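Local coordinates for protein ectonucleotide pyrophosphatase/phosphodiesterase family member 5 (Mus musculus, PDB 5VEO) that probably hydrolyses phosphodiester bonds of nucleotides as a zinc-dependent ectoenzyme, captured here as an inactive mutant with adenosine monophosphate bound, at residues 119-125 with 166-172; 13-17 with 216-220. The protein carries 1 engineered substitution. All blocks are in the same frame, centred on the assembly; numbering follows the deposited sequence.

Interaction 1. Residues 119-125 with 166-172. With AMP (adenosine monophosphate), chain Q.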
loop_
_atom_site.group_PDB
_atom_site.type_symbol
_atom_site.label_atom_id
_atom_site.label_comp_id
_atom_site.label_asym_id
_atom_site.label_seq_id
_atom_site.Cartn_x
_atom_site.Cartn_y
_atom_site.Cartn_z
ATOM N N ALA A 119 -13.094 18.577 -6.612
ATOM C CA ALA A 119 -11.698 18.594 -7.035
ATOM C C ALA A 119 -10.885 17.750 -6.066
ATOM O O ALA A 119 -11.117 17.807 -4.867
ATOM C CB ALA A 119 -11.133 20.018 -7.059
ATOM N N SER A 120 -9.934 16.988 -6.593
ATOM C CA SER A 120 -9.033 16.165 -5.787
ATOM C C SER A 120 -7.608 16.649 -5.984
ATOM O O SER A 120 -7.266 17.191 -7.037
ATOM C CB SER A 120 -9.084 14.690 -6.190
ATOM O OG SER A 120 -10.390 14.210 -6.419
ATOM N N GLY A 121 -6.758 16.394 -4.983
ATOM C CA GLY A 121 -5.355 16.730 -5.072
ATOM C C GLY A 121 -4.484 15.603 -4.559
ATOM O O GLY A 121 -4.862 14.932 -3.599
ATOM N N ALA A 122 -3.336 15.394 -5.188
ATOM C CA ALA A 122 -2.450 14.297 -4.816
ATOM C C ALA A 122 -1.007 14.758 -4.861
ATOM O O ALA A 122 -0.556 15.333 -5.862
ATOM C CB ALA A 122 -2.637 13.100 -5.737
ATOM N N ALA A 123 -0.294 14.499 -3.774
ATOM C CA ALA A 123 1.107 14.859 -3.609
ATOM C C ALA A 123 1.896 13.557 -3.418
ATOM O O ALA A 123 2.119 13.099 -2.292
ATOM C CB ALA A 123 1.267 15.806 -2.462
ATOM N N MET A 124 2.249 12.941 -4.546
ATOM C CA MET A 124 3.133 11.772 -4.698
ATOM C C MET A 124 2.448 10.447 -4.378
ATOM O O MET A 124 3.136 9.408 -4.288
ATOM C CB MET A 124 4.410 11.911 -3.867
ATOM C CG MET A 124 5.130 13.237 -4.101
ATOM S SD MET A 124 5.410 13.549 -5.853
ATOM C CE MET A 124 6.501 14.976 -5.758
ATOM N N TRP A 125 1.128 10.428 -4.282
ATOM C CA TRP A 125 0.393 9.189 -4.032
ATOM C C TRP A 125 0.540 8.223 -5.207
ATOM O O TRP A 125 0.354 8.625 -6.360
ATOM C CB TRP A 125 -1.080 9.512 -3.803
ATOM C CG TRP A 125 -1.910 8.326 -3.418
ATOM C CD1 TRP A 125 -2.509 7.427 -4.244
ATOM C CD2 TRP A 125 -2.232 7.929 -2.086
ATOM N NE1 TRP A 125 -3.179 6.478 -3.506
ATOM C CE2 TRP A 125 -3.036 6.780 -2.175
ATOM C CE3 TRP A 125 -1.924 8.444 -0.830
ATOM C CZ2 TRP A 125 -3.532 6.127 -1.038
ATOM C CZ3 TRP A 125 -2.416 7.803 0.285
ATOM C CH2 TRP A 125 -3.210 6.659 0.172
ATOM N N ILE A 166 -9.818 21.766 -3.257
ATOM C CA ILE A 166 -10.102 20.341 -3.200
ATOM C C ILE A 166 -10.893 20.019 -1.945
ATOM O O ILE A 166 -10.788 20.690 -0.904
ATOM C CB ILE A 166 -8.804 19.499 -3.257
ATOM C CG1 ILE A 166 -7.915 19.744 -2.023
ATOM C CG2 ILE A 166 -8.058 19.786 -4.551
ATOM C CD1 ILE A 166 -6.711 18.771 -1.899
ATOM N N ASN A 167 -11.703 18.981 -2.053
ATOM C CA ASN A 167 -12.306 18.367 -0.881
ATOM C C ASN A 167 -11.594 17.096 -0.469
ATOM O O ASN A 167 -11.893 16.575 0.605
ATOM C CB ASN A 167 -13.777 18.014 -1.113
ATOM C CG ASN A 167 -13.971 16.986 -2.207
ATOM O OD1 ASN A 167 -13.109 16.791 -3.035
ATOM N ND2 ASN A 167 -15.123 16.333 -2.215
ATOM N N LEU A 168 -10.702 16.576 -1.314
ATOM C CA LEU A 168 -10.096 15.257 -1.115
ATOM C C LEU A 168 -8.633 15.355 -1.502
ATOM O O LEU A 168 -8.305 15.676 -2.657
ATOM C CB LEU A 168 -10.802 14.201 -1.958
ATOM C CG LEU A 168 -10.130 12.840 -2.041
ATOM C CD1 LEU A 168 -10.089 12.236 -0.643
ATOM C CD2 LEU A 168 -10.882 11.962 -3.000
ATOM N N GLY A 169 -7.756 15.121 -0.537
ATOM C CA GLY A 169 -6.325 15.159 -0.763
ATOM C C GLY A 169 -5.649 13.851 -0.379
ATOM O O GLY A 169 -6.110 13.131 0.514
ATOM N N PHE A 170 -4.551 13.554 -1.079
ATOM C CA PHE A 170 -3.723 12.374 -0.842
ATOM C C PHE A 170 -2.279 12.821 -0.708
ATOM O O PHE A 170 -1.765 13.518 -1.587
ATOM C CB PHE A 170 -3.832 11.359 -1.983
ATOM C CG PHE A 170 -5.179 10.749 -2.096
ATOM C CD1 PHE A 170 -5.506 9.638 -1.325
ATOM C CD2 PHE A 170 -6.141 11.293 -2.934
ATOM C CE1 PHE A 170 -6.759 9.067 -1.395
ATOM C CE2 PHE A 170 -7.403 10.719 -3.015
ATOM C CZ PHE A 170 -7.716 9.612 -2.234
ATOM N N LEU A 171 -1.627 12.412 0.375
ATOM C CA LEU A 171 -0.251 12.785 0.678
ATOM C C LEU A 171 0.529 11.518 0.977
ATOM O O LEU A 171 0.072 10.689 1.763
ATOM C CB LEU A 171 -0.205 13.745 1.871
ATOM C CG LEU A 171 1.132 14.116 2.482
ATOM C CD1 LEU A 171 1.996 14.849 1.469
ATOM C CD2 LEU A 171 0.960 14.953 3.760
ATOM N N TYR A 172 1.685 11.367 0.342
ATOM C CA TYR A 172 2.491 10.160 0.435
ATOM C C TYR A 172 3.917 10.527 0.826
ATOM O O TYR A 172 4.481 11.521 0.333
ATOM C CB TYR A 172 2.456 9.419 -0.902
ATOM C CG TYR A 172 3.378 8.237 -1.017
ATOM C CD1 TYR A 172 3.064 7.021 -0.424
ATOM C CD2 TYR A 172 4.567 8.342 -1.699
ATOM C CE1 TYR A 172 3.910 5.934 -0.534
ATOM C CE2 TYR A 172 5.421 7.273 -1.810
ATOM C CZ TYR A 172 5.097 6.072 -1.216
ATOM O OH TYR A 172 5.965 5.027 -1.339
HETATM P P AMP Q . 7.082 -0.755 -1.493
HETATM O O1P AMP Q . 6.276 -1.858 -2.110
HETATM O O2P AMP Q . 8.472 -1.239 -1.064
HETATM O O3P AMP Q . 6.368 -0.064 -0.335
HETATM O "O5'" AMP Q . 7.316 0.381 -2.597
HETATM C "C5'" AMP Q . 7.572 1.726 -2.166
HETATM C "C4'" AMP Q . 8.533 2.472 -3.049
HETATM O "O4'" AMP Q . 7.853 2.844 -4.241
HETATM C "C3'" AMP Q . 9.022 3.786 -2.436
HETATM O "O3'" AMP Q . 10.367 3.670 -2.027
HETATM C "C2'" AMP Q . 8.899 4.817 -3.562
HETATM O "O2'" AMP Q . 10.061 5.558 -3.818
HETATM C "C1'" AMP Q . 8.496 3.981 -4.759
HETATM N N9 AMP Q . 7.578 4.662 -5.645
HETATM C C8 AMP Q . 6.326 5.070 -5.378
HETATM N N7 AMP Q . 5.787 5.647 -6.480
HETATM C C5 AMP Q . 6.738 5.581 -7.450
HETATM C C6 AMP Q . 6.851 5.987 -8.865
HETATM N N6 AMP Q . 5.816 6.595 -9.472
HETATM N N1 AMP Q . 7.999 5.735 -9.518
HETATM C C2 AMP Q . 9.049 5.125 -8.939
HETATM N N3 AMP Q . 9.029 4.714 -7.661
HETATM C C4 AMP Q . 7.912 4.937 -6.895
#

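Interaction 2. Residues 13-17 with 216-220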
loop_
_atom_site.group_PDB
_atom_site.type_symbol
_atom_site.label_atom_id
_atom_site.label_comp_id
_atom_site.label_asym_id
_atom_site.label_seq_id
_atom_site.Cartn_x
_atom_site.Cartn_y
_atom_site.Cartn_z
ATOM N N GLU A 13 -20.097 20.420 3.538
ATOM C CA GLU A 13 -19.264 19.624 2.646
ATOM C C GLU A 13 -18.029 19.069 3.359
ATOM O O GLU A 13 -17.063 19.811 3.554
ATOM C CB GLU A 13 -18.801 20.459 1.451
ATOM C CG GLU A 13 -18.217 19.581 0.376
ATOM C CD GLU A 13 -17.106 20.232 -0.408
ATOM O OE1 GLU A 13 -16.194 20.816 0.211
ATOM O OE2 GLU A 13 -17.139 20.143 -1.650
ATOM N N GLN A 14 -18.023 17.780 3.711
ATOM C CA GLN A 14 -16.867 17.246 4.417
ATOM C C GLN A 14 -15.659 17.191 3.483
ATOM O O GLN A 14 -15.774 17.041 2.261
ATOM C CB GLN A 14 -17.119 15.836 4.984
ATOM C CG GLN A 14 -18.167 15.643 6.135
ATOM C CD GLN A 14 -17.775 16.218 7.505
ATOM O OE1 GLN A 14 -16.609 16.292 7.859
ATOM N NE2 GLN A 14 -18.780 16.608 8.286
ATOM N N LYS A 15 -14.488 17.305 4.080
ATOM C CA LYS A 15 -13.220 17.226 3.381
ATOM C C LYS A 15 -12.404 16.128 4.028
ATOM O O LYS A 15 -12.555 15.869 5.224
ATOM C CB LYS A 15 -12.469 18.497 3.489
ATOM C CG LYS A 15 -13.247 19.655 2.863
ATOM C CD LYS A 15 -12.368 20.848 2.751
ATOM C CE LYS A 15 -11.972 21.403 4.107
ATOM N NZ LYS A 15 -12.794 22.582 4.504
ATOM N N VAL A 16 -11.521 15.528 3.239
ATOM C CA VAL A 16 -10.700 14.415 3.722
ATOM C C VAL A 16 -9.287 14.557 3.168
ATOM O O VAL A 16 -9.099 14.823 1.971
ATOM C CB VAL A 16 -11.292 13.060 3.302
ATOM C CG1 VAL A 16 -10.374 11.918 3.822
ATOM C CG2 VAL A 16 -12.708 12.862 3.806
ATOM N N LEU A 17 -8.298 14.364 4.043
ATOM C CA LEU A 17 -6.894 14.241 3.667
ATOM C C LEU A 17 -6.420 12.865 4.111
ATOM O O LEU A 17 -6.453 12.579 5.306
ATOM C CB LEU A 17 -6.053 15.324 4.338
ATOM C CG LEU A 17 -4.546 15.221 4.166
ATOM C CD1 LEU A 17 -4.139 15.093 2.678
ATOM C CD2 LEU A 17 -3.846 16.373 4.819
ATOM N N ASN A 216 -11.774 21.307 10.224
ATOM C CA ASN A 216 -12.752 21.032 9.176
ATOM C C ASN A 216 -12.243 20.110 8.082
ATOM O O ASN A 216 -12.910 19.981 7.044
ATOM C CB ASN A 216 -13.274 22.319 8.518
ATOM C CG ASN A 216 -12.197 23.308 8.232
ATOM O OD1 ASN A 216 -11.694 23.399 7.113
ATOM N ND2 ASN A 216 -11.827 24.067 9.249
ATOM N N VAL A 217 -11.075 19.502 8.254
ATOM C CA VAL A 217 -10.596 18.445 7.372
ATOM C C VAL A 217 -10.549 17.182 8.204
ATOM O O VAL A 217 -10.071 17.220 9.335
ATOM C CB VAL A 217 -9.202 18.759 6.811
ATOM C CG1 VAL A 217 -8.608 17.520 6.114
ATOM C CG2 VAL A 217 -9.266 19.961 5.871
ATOM N N ASN A 218 -11.067 16.087 7.666
ATOM C CA ASN A 218 -10.909 14.773 8.290
ATOM C C ASN A 218 -9.566 14.216 7.834
ATOM O O ASN A 218 -9.404 13.880 6.655
ATOM C CB ASN A 218 -12.059 13.859 7.896
ATOM C CG ASN A 218 -13.391 14.354 8.443
ATOM O OD1 ASN A 218 -13.642 14.260 9.636
ATOM N ND2 ASN A 218 -14.216 14.933 7.577
ATOM N N LEU A 219 -8.604 14.169 8.761
ATOM C CA LEU A 219 -7.256 13.682 8.500
ATOM C C LEU A 219 -7.193 12.192 8.822
ATOM O O LEU A 219 -7.473 11.792 9.951
ATOM C CB LEU A 219 -6.241 14.449 9.344
ATOM C CG LEU A 219 -4.806 13.947 9.358
ATOM C CD1 LEU A 219 -4.207 14.024 7.953
ATOM C CD2 LEU A 219 -3.983 14.743 10.330
ATOM N N ILE A 220 -6.825 11.384 7.839
ATOM C CA ILE A 220 -6.715 9.940 8.006
ATOM C C ILE A 220 -5.256 9.612 7.756
ATOM O O ILE A 220 -4.730 9.925 6.687
ATOM C CB ILE A 220 -7.644 9.182 7.045
ATOM C CG1 ILE A 220 -9.115 9.543 7.343
ATOM C CG2 ILE A 220 -7.374 7.669 7.108
ATOM C CD1 ILE A 220 -10.093 9.034 6.356
HETATM O O HOH W 1 -14.787 18.224 6.865
#

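Interaction 1. Residues 119-125 with 166-172
Ala-119 opens a parallel strand pairing: its carbonyl O accepts a hydrogen bond from Asn-167 N (3.1 Å), while its CB rests 4.0 Å from Ile-166 CG2. Ser-120 lies opposite Leu-168, and its OG hydrogen-bonds Gln-114. Gly-121 then straddles Gly-169 in the usual parallel manner, with Gly-121 N bonding Leu-168 O (2.9 Å) and Gly-121 O receiving Phe-170 N (2.9 Å). Ile-166 folds over this glycine so closely that a CB there would fall 3.0 Å from Ile-166 CD1. Ala-122 faces Phe-170, and Ala-123 repeats the pattern around Leu-171, through Ala-123 N to Phe-170 O (2.8 Å) and Tyr-172 N to Ala-123 O (3.2 Å). The positive phi of Met-124 (79°) ends the strand and bends the chain, so that Trp-125 folds back over the face carrying Phe-170. The Phe-170 ring directs its edge at the five-membered ring of Trp-125, centroids 4.9 Å apart, an edge-to-face pair. Near the C-terminal end of its strand, Tyr-172 points into the nucleotide pocket, its OH 3.5 Å from AMP C3' and hydrogen-bonded to the zinc ligand Asp-22. Helix 58-67 covers Trp-125 and Phe-170, helix 149-160 packs against Ile-166 and Leu-171 on the other face, and strands 139-140 and 16-21 flank the pair within the sheet.

Interaction 2. Residues 13-17 with 216-220
This is a parallel strand pairing at the N-terminal end of two neighbouring central strands of the main mixed sheet, 16-21 and 218-222, two partners nearly 200 residues apart in sequence. Three backbone hydrogen bonds fix the register: Asn-218 N to Lys-15 O (2.9 Å), Leu-17 N to Asn-218 O (2.9 Å) and Ile-220 N to Leu-17 O (2.8 Å). On one face Val-16 CG1 meets Ile-220 CD1 at 3.8 Å beneath helix 359-366; on the other, Leu-17 packs on Val-217 and Leu-219, with helix 149-160 alongside. Polar side chains gather where the strands begin. Asn-218 ND2 donates to both Gln-14 OE1 (2.8 Å) and Lys-15 O (3.0 Å), and Lys-15 NZ reaches Asn-216 OD1 (2.9 Å). A water links Gln-14 OE1, Lys-15 N and Asn-216 O. The contact thus passes from an apolar sheet interior to a partly exposed end, where amide side chains and water extend the backbone pairing.

Overall arrangement
Both contacts belong to one sheet, their centres about 11 Å apart, and interaction 1 is nested in the chain loop that interaction 2 closes. Strand 16-21 joins them: Val-16 N lies 2.9 Å from Asn-167 O and Val-16 O 2.9 Å from Gly-169 N, probable hydrogen bonds that join 168-173 to 16-21; with interactions 1 and 2 this gives four consecutive parallel strands, as expected of the alkaline phosphatase clan. Interaction 2 holds the N-terminal ends of its strands. Interaction 1 runs to the C-terminal strand ends, where the Tyr-172 side chain comes within about 5 Å of a zinc ion and borders AMP, which is also hydrogen-bonded by Asn-79, Tyr-143 and the backbone N of engineered Ala-58.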